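Local coordinates for zinc resistance-associated protein (Salmonella enterica subsp. enterica serovar Typhimurium, PDB 3LAY) that modulates the Zra envelope stress response as a periplasmic, zinc-binding accessory protein with both regulatory and chaperone functions, at residues T85-L90 against D130-K135. Sequence-based numbering, arbitrary orientation.
Sequences TQTSAL and DEQRVK
Thr87 and Gln132 meet between the two antiparallel helices of a helical hairpin, 70-106 and 112-142, the building block of the decameric alpha-helical barrel. Their CA atoms, 7.4 Å apart, are the nearest pair between 85-90 and 130-135, and the two side chains run alongside one another, pointing opposite ways. The threonine touches with its methyl: CG2 lies 3.6 Å from Gln132 CB and 3.7 Å from Gln132 CG, the aliphatic base of the glutamine. A beta-branched threonine suits this buried place. With chi1 at 57°, OG1 sits between the backbone N and C of its own residue and hydrogen-bonds to Tyr83 O, Tyr84 O and Arg91 NE, while CG2 is left for the partner helix; the Thr87 side chain also touches Leu129. Gln132 is long enough to pack with its base and still carry its amide elsewhere; the bend at chi2, -58°, takes the amide off the line of the chain, with OE1 on the side of Gln86. There Gln132 OE1 and Gln86 OE1, two carbonyl oxygens, approach loosely at 4.3 Å without a bond. Val134 packs on Ala119 of a second subunit. Within helix 112-142, Arg133, its NE weakly bonded to Tyr83 OH, forms a salt bridge whose hydrogen bond, NH1 to Asp130 OD1 at 2.7 Å, is bent and weak.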
loop_
_atom_site.group_PDB
_atom_site.type_symbol
_atom_site.label_atom_id
_atom_site.label_comp_id
_atom_site.label_asym_id
_atom_site.label_seq_id
_atom_site.Cartn_x
_atom_site.Cartn_y
_atom_site.Cartn_z
ATOM N N THR J 85 30.428 9.434 2.056
ATOM C CA THR J 85 31.377 10.440 1.708
ATOM C C THR J 85 32.516 9.909 0.826
ATOM O O THR J 85 32.834 10.513 -0.173
ATOM C CB THR J 85 31.952 11.046 3.031
ATOM O OG1 THR J 85 30.966 11.919 3.590
ATOM C CG2 THR J 85 33.291 11.815 2.821
ATOM N N GLN J 86 33.153 8.801 1.187
ATOM C CA GLN J 86 34.277 8.323 0.383
ATOM C C GLN J 86 33.900 7.842 -1.023
ATOM O O GLN J 86 34.713 7.948 -1.932
ATOM C CB GLN J 86 35.029 7.198 1.124
ATOM C CG GLN J 86 35.795 7.730 2.310
ATOM C CD GLN J 86 35.908 6.760 3.487
ATOM O OE1 GLN J 86 35.461 5.606 3.408
ATOM N NE2 GLN J 86 36.465 7.250 4.605
ATOM N N THR J 87 32.691 7.311 -1.197
ATOM C CA THR J 87 32.280 6.704 -2.459
ATOM C C THR J 87 31.426 7.605 -3.311
ATOM O O THR J 87 31.016 7.289 -4.416
ATOM C CB THR J 87 31.419 5.541 -2.133
ATOM O OG1 THR J 87 30.319 6.002 -1.338
ATOM C CG2 THR J 87 32.232 4.513 -1.335
ATOM N N SER J 88 31.096 8.724 -2.732
ATOM C CA SER J 88 30.341 9.728 -3.357
ATOM C C SER J 88 30.642 9.888 -4.854
ATOM O O SER J 88 29.773 9.702 -5.687
ATOM C CB SER J 88 30.656 11.018 -2.607
ATOM O OG SER J 88 29.914 12.081 -3.097
ATOM N N ALA J 89 31.853 10.253 -5.232
ATOM C CA ALA J 89 32.071 10.480 -6.668
ATOM C C ALA J 89 31.936 9.172 -7.460
ATOM O O ALA J 89 31.569 9.177 -8.634
ATOM C CB ALA J 89 33.405 11.134 -6.933
ATOM N N LEU J 90 32.222 8.062 -6.795
ATOM C CA LEU J 90 32.237 6.768 -7.413
ATOM C C LEU J 90 30.817 6.313 -7.676
ATOM O O LEU J 90 30.513 5.795 -8.738
ATOM C CB LEU J 90 33.004 5.811 -6.509
ATOM C CG LEU J 90 33.430 4.460 -7.050
ATOM C CD1 LEU J 90 34.346 4.542 -8.302
ATOM C CD2 LEU J 90 34.115 3.736 -5.921
ATOM N N ASP J 130 32.082 -2.081 -4.511
ATOM C CA ASP J 130 31.964 -3.218 -3.619
ATOM C C ASP J 130 33.100 -3.330 -2.626
ATOM O O ASP J 130 32.887 -3.703 -1.486
ATOM C CB ASP J 130 31.880 -4.488 -4.451
ATOM C CG ASP J 130 30.550 -4.598 -5.240
ATOM O OD1 ASP J 130 29.493 -4.166 -4.728
ATOM O OD2 ASP J 130 30.562 -5.139 -6.357
ATOM N N GLU J 131 34.324 -3.061 -3.045
ATOM C CA GLU J 131 35.392 -3.110 -2.098
ATOM C C GLU J 131 35.098 -2.185 -0.911
ATOM O O GLU J 131 35.298 -2.560 0.265
ATOM C CB GLU J 131 36.711 -2.710 -2.739
ATOM C CG GLU J 131 37.291 -3.764 -3.662
ATOM C CD GLU J 131 38.698 -3.436 -4.116
ATOM O OE1 GLU J 131 39.393 -2.642 -3.415
ATOM O OE2 GLU J 131 39.114 -3.998 -5.150
ATOM N N GLN J 132 34.626 -0.977 -1.221
ATOM C CA GLN J 132 34.281 -0.035 -0.192
ATOM C C GLN J 132 33.197 -0.610 0.667
ATOM O O GLN J 132 33.253 -0.470 1.867
ATOM C CB GLN J 132 33.897 1.325 -0.768
ATOM C CG GLN J 132 35.036 2.034 -1.544
ATOM C CD GLN J 132 36.261 2.245 -0.701
ATOM O OE1 GLN J 132 36.168 2.554 0.486
ATOM N NE2 GLN J 132 37.420 2.066 -1.296
ATOM N N ARG J 133 32.220 -1.278 0.100
ATOM C CA ARG J 133 31.213 -1.878 0.942
ATOM C C ARG J 133 31.742 -2.967 1.847
ATOM O O ARG J 133 31.233 -3.181 2.943
ATOM C CB ARG J 133 30.119 -2.510 0.107
ATOM C CG ARG J 133 29.253 -1.562 -0.548
ATOM C CD ARG J 133 28.429 -2.275 -1.559
ATOM N NE ARG J 133 27.574 -1.320 -2.237
ATOM C CZ ARG J 133 27.088 -1.492 -3.452
ATOM N NH1 ARG J 133 27.408 -2.581 -4.139
ATOM N NH2 ARG J 133 26.301 -0.567 -3.993
ATOM N N VAL J 134 32.694 -3.743 1.369
ATOM C CA VAL J 134 33.237 -4.755 2.236
ATOM C C VAL J 134 33.939 -4.082 3.387
ATOM O O VAL J 134 33.742 -4.481 4.524
ATOM C CB VAL J 134 34.165 -5.732 1.503
ATOM C CG1 VAL J 134 34.784 -6.718 2.503
ATOM C CG2 VAL J 134 33.348 -6.451 0.360
ATOM N N LYS J 135 34.719 -3.032 3.118
ATOM C CA LYS J 135 35.384 -2.312 4.229
ATOM C C LYS J 135 34.363 -1.877 5.209
ATOM O O LYS J 135 34.549 -1.997 6.404
ATOM C CB LYS J 135 36.118 -1.062 3.798
ATOM C CG LYS J 135 37.302 -1.308 2.926
ATOM C CD LYS J 135 38.197 -0.054 2.833
ATOM C CE LYS J 135 39.330 -0.278 1.760
ATOM N NZ LYS J 135 39.910 1.016 1.220
#